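PDB 4DAM: single-stranded DNA-binding protein 1 from Streptomyces coelicolor, which probably binds single-stranded DNA as a homotetramer, this chain being the N-terminal OB-fold part of the protein without its C-terminal tail. Local coordinates for residues Glu15-Val21 with Val88-Lys94; Ala20-Val24 with Asp118-Gly122; Phe64-Trp68 with Ala108-Ala112. The protein carries 1 engineered substitution. All coordinates share one frame. Where two conformers were deposited one is given. Residue numbers count along the deposited sequence, not the author numbering.

Contact 1: residues Glu15-Val21 with Val88-Lys94. Engineered in segment 15-21: Ile16 (natural residue Thr).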
# COMPACT_ATOMS: atom_id res chain seq x y z
N GLU A 15 2.33 3.13 11.18
CA GLU A 15 3.06 3.89 10.19
C GLU A 15 2.29 3.69 8.89
O GLU A 15 1.62 2.67 8.68
CB GLU A 15 4.48 3.35 10.05
CG GLU A 15 5.32 3.58 11.28
CD GLU A 15 6.04 4.91 11.27
OE1 GLU A 15 5.66 5.82 10.50
OE2 GLU A 15 7.01 5.04 12.04
N ILE A 16 2.35 4.68 8.03
CA ILE A 16 1.71 4.59 6.74
C ILE A 16 2.80 4.32 5.70
O ILE A 16 3.63 5.17 5.46
CB ILE A 16 0.98 5.91 6.44
CG1 ILE A 16 0.07 6.26 7.63
CG2 ILE A 16 0.17 5.76 5.15
CD1 ILE A 16 -0.23 7.74 7.88
N MET A 17 2.80 3.11 5.13
CA MET A 17 3.76 2.76 4.09
C MET A 17 3.20 3.25 2.76
O MET A 17 1.98 3.40 2.56
CB MET A 17 3.95 1.23 4.01
CG MET A 17 4.63 0.59 5.20
SD MET A 17 6.09 1.45 5.77
CE MET A 17 7.29 1.41 4.33
N ILE A 18 4.11 3.58 1.87
CA ILE A 18 3.75 3.98 0.52
C ILE A 18 4.76 3.39 -0.44
O ILE A 18 5.94 3.23 -0.09
CB ILE A 18 3.74 5.52 0.43
CG1 ILE A 18 3.40 6.06 -0.94
CG2 ILE A 18 5.09 6.11 0.75
CD1 ILE A 18 3.38 7.59 -0.89
N CYS A 19 4.30 3.05 -1.63
CA CYS A 19 5.19 2.71 -2.73
C CYS A 19 4.86 3.68 -3.85
O CYS A 19 3.69 3.82 -4.25
CB CYS A 19 4.98 1.28 -3.16
SG CYS A 19 5.98 0.96 -4.63
N ALA A 20 5.88 4.42 -4.29
CA ALA A 20 5.73 5.53 -5.25
C ALA A 20 6.65 5.24 -6.43
O ALA A 20 7.81 4.89 -6.24
CB ALA A 20 6.09 6.87 -4.59
N VAL A 21 6.09 5.30 -7.62
CA VAL A 21 6.84 5.06 -8.85
C VAL A 21 6.85 6.36 -9.62
O VAL A 21 5.79 6.86 -10.03
CB VAL A 21 6.17 3.94 -9.65
CG1 VAL A 21 6.97 3.64 -10.92
CG2 VAL A 21 6.04 2.70 -8.78
N VAL A 88 11.53 3.43 -8.37
CA VAL A 88 10.51 2.93 -7.47
C VAL A 88 11.02 3.14 -6.05
O VAL A 88 12.16 2.79 -5.72
CB VAL A 88 10.14 1.46 -7.75
CG1 VAL A 88 11.33 0.54 -7.93
CG2 VAL A 88 9.20 0.93 -6.66
N VAL A 89 10.17 3.74 -5.22
CA VAL A 89 10.52 4.08 -3.84
C VAL A 89 9.48 3.45 -2.92
O VAL A 89 8.28 3.65 -3.12
CB VAL A 89 10.55 5.62 -3.64
CG1 VAL A 89 10.80 6.00 -2.16
CG2 VAL A 89 11.59 6.28 -4.60
N GLN A 90 9.94 2.72 -1.91
CA GLN A 90 9.08 2.24 -0.83
C GLN A 90 9.53 2.86 0.46
O GLN A 90 10.72 2.88 0.77
CB GLN A 90 9.15 0.73 -0.70
CG GLN A 90 8.06 0.17 0.18
CD GLN A 90 8.45 -1.14 0.87
OE1 GLN A 90 7.58 -1.96 1.15
NE2 GLN A 90 9.75 -1.35 1.11
N GLY A 91 8.60 3.37 1.26
CA GLY A 91 8.99 3.89 2.55
C GLY A 91 7.83 4.43 3.33
O GLY A 91 6.68 4.22 2.97
N ARG A 92 8.14 5.11 4.42
CA ARG A 92 7.11 5.61 5.32
C ARG A 92 6.72 7.03 4.96
O ARG A 92 7.59 7.91 4.82
CB ARG A 92 7.63 5.57 6.76
CG ARG A 92 7.86 4.16 7.23
CD ARG A 92 8.28 4.01 8.66
NE ARG A 92 9.71 3.80 8.79
CZ ARG A 92 10.34 2.63 8.59
NH1 ARG A 92 9.68 1.52 8.26
NH2 ARG A 92 11.65 2.57 8.74
N LEU A 93 5.43 7.27 4.83
CA LEU A 93 4.91 8.58 4.48
C LEU A 93 4.81 9.48 5.70
O LEU A 93 4.23 9.07 6.72
CB LEU A 93 3.52 8.44 3.86
CG LEU A 93 2.76 9.71 3.44
CD1 LEU A 93 3.46 10.43 2.30
CD2 LEU A 93 1.30 9.43 3.10
N LYS A 94 5.35 10.69 5.58
CA LYS A 94 5.20 11.72 6.61
C LYS A 94 4.65 13.00 5.99
O LYS A 94 5.31 13.62 5.17
CB LYS A 94 6.54 11.96 7.31
CG LYS A 94 7.19 10.71 7.91
CD LYS A 94 6.46 10.22 9.14
CE LYS A 94 6.78 8.79 9.59
NZ LYS A 94 6.09 8.47 10.89
O HOH W 1 4.07 6.89 8.38

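Contact 2: residues Ala20-Val24 with Asp118-Gly122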
# COMPACT_ATOMS: atom_id res chain seq x y z
N ALA A 20 5.88 4.42 -4.29
CA ALA A 20 5.73 5.53 -5.25
C ALA A 20 6.65 5.24 -6.43
O ALA A 20 7.81 4.89 -6.24
CB ALA A 20 6.09 6.87 -4.59
N VAL A 21 6.09 5.30 -7.62
CA VAL A 21 6.84 5.06 -8.85
C VAL A 21 6.85 6.36 -9.62
O VAL A 21 5.79 6.86 -10.03
CB VAL A 21 6.17 3.94 -9.65
CG1 VAL A 21 6.97 3.64 -10.92
CG2 VAL A 21 6.04 2.70 -8.78
N GLY A 22 8.02 6.95 -9.78
CA GLY A 22 8.10 8.24 -10.39
C GLY A 22 9.47 8.55 -10.92
O GLY A 22 10.23 7.66 -11.22
N ASN A 23 9.76 9.83 -11.04
CA ASN A 23 11.03 10.29 -11.54
C ASN A 23 11.73 11.21 -10.57
O ASN A 23 11.10 12.03 -9.91
CB ASN A 23 10.85 10.96 -12.90
CG ASN A 23 10.40 9.96 -13.96
OD1 ASN A 23 11.20 9.42 -14.69
ND2 ASN A 23 9.13 9.68 -13.99
N VAL A 24 13.04 11.05 -10.49
CA VAL A 24 13.88 11.97 -9.74
C VAL A 24 13.75 13.37 -10.35
O VAL A 24 14.01 13.56 -11.55
CB VAL A 24 15.34 11.50 -9.69
CG1 VAL A 24 16.20 12.55 -8.94
CG2 VAL A 24 15.47 10.09 -9.07
N ASP A 118 13.81 1.93 -12.00
CA ASP A 118 12.65 1.18 -12.50
C ASP A 118 12.94 0.58 -13.86
O ASP A 118 13.11 1.29 -14.85
CB ASP A 118 11.43 2.09 -12.58
CG ASP A 118 10.13 1.33 -12.93
OD1 ASP A 118 10.13 0.07 -13.05
OD2 ASP A 118 9.09 2.04 -13.07
N LEU A 119 12.99 -0.74 -13.89
CA LEU A 119 13.24 -1.49 -15.13
C LEU A 119 12.09 -1.41 -16.13
O LEU A 119 12.26 -1.82 -17.29
CB LEU A 119 13.55 -2.94 -14.81
CG LEU A 119 14.84 -3.22 -14.01
CD1 LEU A 119 14.88 -4.59 -13.35
CD2 LEU A 119 16.08 -2.94 -14.87
N ALA A 120 10.93 -0.89 -15.73
CA ALA A 120 9.81 -0.74 -16.66
C ALA A 120 10.03 0.38 -17.67
O ALA A 120 9.41 0.39 -18.73
CB ALA A 120 8.51 -0.48 -15.91
N ARG A 121 10.89 1.35 -17.32
CA ARG A 121 11.00 2.61 -18.05
C ARG A 121 12.49 2.91 -18.36
O ARG A 121 12.85 3.99 -18.86
CB ARG A 121 10.34 3.73 -17.22
CG ARG A 121 8.82 3.61 -17.08
CD ARG A 121 8.21 4.65 -16.13
NE ARG A 121 8.66 4.42 -14.75
CZ ARG A 121 8.89 5.36 -13.84
NH1 ARG A 121 8.73 6.66 -14.12
NH2 ARG A 121 9.31 5.00 -12.61
N GLY A 122 13.36 1.96 -18.02
CA GLY A 122 14.76 1.99 -18.41
C GLY A 122 15.58 0.72 -18.21
O GLY A 122 15.24 -0.13 -17.39

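Contact 3: residues Phe64-Trp68 with Ala108-Ala112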
# COMPACT_ATOMS: atom_id res chain seq x y z
N PHE A 64 4.23 15.41 -5.72
CA PHE A 64 5.64 15.60 -5.36
C PHE A 64 5.90 15.18 -3.93
O PHE A 64 5.13 15.50 -3.03
CB PHE A 64 6.07 17.06 -5.53
CG PHE A 64 6.09 17.50 -6.98
CD1 PHE A 64 4.98 18.10 -7.54
CD2 PHE A 64 7.20 17.24 -7.78
CE1 PHE A 64 4.98 18.51 -8.88
CE2 PHE A 64 7.21 17.66 -9.10
CZ PHE A 64 6.10 18.28 -9.64
N PHE A 65 7.00 14.45 -3.76
CA PHE A 65 7.48 14.02 -2.46
C PHE A 65 8.93 14.39 -2.28
O PHE A 65 9.71 14.40 -3.24
CB PHE A 65 7.39 12.51 -2.30
CG PHE A 65 6.02 11.93 -2.49
CD1 PHE A 65 5.60 11.48 -3.73
CD2 PHE A 65 5.17 11.81 -1.41
CE1 PHE A 65 4.35 10.94 -3.90
CE2 PHE A 65 3.91 11.28 -1.58
CZ PHE A 65 3.49 10.85 -2.83
N THR A 66 9.31 14.69 -1.05
CA THR A 66 10.72 14.75 -0.69
C THR A 66 11.09 13.39 -0.12
O THR A 66 10.51 12.94 0.88
CB THR A 66 11.02 15.83 0.34
OG1 THR A 66 10.60 17.09 -0.20
CG2 THR A 66 12.49 15.87 0.66
N VAL A 67 12.02 12.73 -0.77
CA VAL A 67 12.48 11.42 -0.36
C VAL A 67 13.78 11.53 0.41
O VAL A 67 14.74 12.17 -0.02
CB VAL A 67 12.70 10.47 -1.57
CG1 VAL A 67 13.20 9.11 -1.12
CG2 VAL A 67 11.44 10.35 -2.43
N TRP A 68 13.79 10.88 1.58
CA TRP A 68 14.93 10.85 2.47
C TRP A 68 15.45 9.45 2.60
O TRP A 68 14.69 8.51 2.79
CB TRP A 68 14.53 11.33 3.85
CG TRP A 68 14.02 12.73 3.90
CD1 TRP A 68 12.73 13.19 3.70
CD2 TRP A 68 14.82 13.93 4.15
NE1 TRP A 68 12.66 14.55 3.84
CE2 TRP A 68 13.90 15.05 4.10
CE3 TRP A 68 16.16 14.16 4.42
CZ2 TRP A 68 14.33 16.35 4.34
CZ3 TRP A 68 16.58 15.49 4.64
CH2 TRP A 68 15.68 16.55 4.58
N ALA A 108 4.62 16.45 1.53
CA ALA A 108 4.75 15.02 1.80
C ALA A 108 6.21 14.54 1.68
O ALA A 108 6.89 14.76 0.65
CB ALA A 108 3.84 14.28 0.86
N ASP A 109 6.69 13.88 2.72
CA ASP A 109 8.03 13.26 2.79
C ASP A 109 7.85 11.74 2.71
O ASP A 109 6.86 11.19 3.21
CB ASP A 109 8.74 13.54 4.10
CG ASP A 109 9.28 14.95 4.25
OD1 ASP A 109 9.26 15.76 3.33
OD2 ASP A 109 9.77 15.27 5.35
N ILE A 110 8.82 11.06 2.12
CA ILE A 110 8.92 9.61 2.20
C ILE A 110 10.26 9.27 2.84
O ILE A 110 11.31 9.66 2.33
CB ILE A 110 8.82 8.90 0.83
CG1 ILE A 110 7.51 9.22 0.15
CG2 ILE A 110 9.00 7.37 1.01
CD1 ILE A 110 7.38 8.70 -1.27
N ASP A 111 10.22 8.61 3.98
CA ASP A 111 11.41 8.08 4.61
C ASP A 111 11.67 6.70 4.00
O ASP A 111 11.00 5.71 4.33
CB ASP A 111 11.23 8.02 6.13
CG ASP A 111 11.21 9.41 6.78
OD1 ASP A 111 11.60 10.42 6.14
OD2 ASP A 111 10.81 9.52 7.96
N ALA A 112 12.61 6.65 3.06
CA ALA A 112 12.76 5.48 2.19
C ALA A 112 13.37 4.30 2.86
O ALA A 112 14.34 4.44 3.61
CB ALA A 112 13.58 5.82 0.94
O HOH W 2 5.12 17.38 -1.21
O HOH W 3 8.04 17.59 0.27

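Contact 1: residues Glu15-Val21 with Val88-Lys94
Glu15 opens the contact with a charge: its OE1 lies 2.7 Å from Lys94 NZ in a salt bridge. A carboxylate on a long side chain suits this end, since it can serve two partners: OE2 is hydrogen-bonded to the hydroxyl of Tyr49 of the second subunit. At the same corner water 1 accepts from Ile16 N (2.8 Å) and lies within hydrogen-bonding distance of Leu93 O (2.7 Å) and Glu15 OE1 (2.9 Å). Ile16, an engineered residue (threonine in nature), supplies the first direct backbone bond, Leu93 N to Ile16 O at 2.8 Å. At Met17, opposite Arg92 in a non-hydrogen-bonded pair, the pliant thioether curls over the neighbouring strand: SD rests 3.6 Å from Arg92 CG and CE 3.2 Å from Gly91 O. The pairing is the antiparallel association of strands 17-33 and 86-100 in the OB-fold barrel, and the 127° between the two short axes reflects the strong twist and coil of such a barrel. Ile18 and Gly91 form a hydrogen-bonded pair, with Ile18 N 2.9 Å from Gly91 O and Gly91 N 3.0 Å from Ile18 O. The branched Ile18 faces the core, where it meets Phe65 and Ile110. Cys19 turns to the other face with Met17, and its SG touches Val88 CG2 at 3.8 Å. Small Ala20 fits the crowded core side and pairs with Val89 through two 2.8 Å bonds, Ala20 N to Val89 O and Val89 N to Ala20 O. Val21, on the face of Cys19, has CG2 4.2 Å from Val88 CG2; there both valines pack against the third subunit.

Contact 2: residues Ala20-Val24 with Asp118-Gly122
Asp118 follows strand 114-117 and starts a type I beta turn that ends at Arg121. Its short carboxylate does two jobs. OD1 accepts from Ala120 N at 3.0 Å, making an Asx turn, while OD2 holds the arginine at the far end of the turn. That same OD2 lies 3.4 Å from Val21 CG1, so the acid also lies against the strand. Leu119 and Ala120 occupy the middle of the turn and do not reach 20-24; Leu119 instead packs on Ser80 of the third subunit, and Ala120 on its Val113. In this way the segment that follows strand 114-117, the last strand of this chain, is folded back beside the OB-fold barrel, next to strand 17-33, with one side turned to a neighbouring copy in the tetramer. Arg121 makes the link to the strand. Its long side chain reaches across, and the flat, multidentate guanidinium bridges its own turn and the strand: NE is 2.9 Å from Asp118 OD2 in a salt bridge and NH2 is 3.0 Å from the same oxygen, while NH2 also donates to Gly22 O at 3.1 Å, with a weak second bond from NH1 to Gly22 O at 3.4 Å. The carbonyl lies near the guanidinium plane, where the N-H groups point. Val21 CG1 approaches NH2 of Arg121 to 3.2 Å, and the side chain of Asn23 lies at the edge of the guanidinium.

Contact 3: residues Phe64-Trp68 with Ala108-Ala112
The strands run parallel, their short axes approaching to 4.5 Å at 32°. Thr66 pairs with Asp109, Val67 with Ile110 and Trp68 with Asp111. Thr66 N bonds to Ala108 O (3.0 Å), Ile110 N to Thr66 O (2.8 Å), Trp68 N to Ile110 O (2.9 Å) and Ala112 N to Trp68 O (2.8 Å). Water 2 extends the seam, 2.6 Å from Phe64 O and 2.9 Å from Ala108 N. On the core face, Ile110 CD1 makes a CH-pi contact over the Phe65 ring, 4.0 Å from its centroid. The small Ala108 suits the crowding, its CB 3.6 Å from Phe65 CD2, and compact Val67 places CG1 3.9 Å from Ala112 CB. On the other face Thr66 CB lies 3.5 Å from Asp109 OD1, Asp109 OD2 is salt-bridged to Arg96, and Trp68 adds its broad indole, its CB 3.8 Å from Asp111 OD1. This parallel pairing closes the OB-fold barrel, strand 56-70 continuing to 36-51 and strand 103-112 to 86-100.

In the fold
The three contacts belong to one barrel. The centres of contacts 1 and 3 are 8 Å apart; that of contact 2 lies 14 Å from contact 1 and 15 Å from contact 3. Along the chain, contacts 1 and 2 both start on strand 17-33 and share Ala20 and Val21, the segments of contacts 1 and 3 alternate, and both segments of contact 3 fall between those of contact 2. Strands 86-100 and 103-112 are neighbours, so contacts 1 and 3 are joined by the probable hydrogen bonds Lys94 O to Asp109 N and Arg92 O to Asp111 N. Parallel and antiparallel seams close the barrel, and contact 2 ties the C-terminal end of this fragment to its outside.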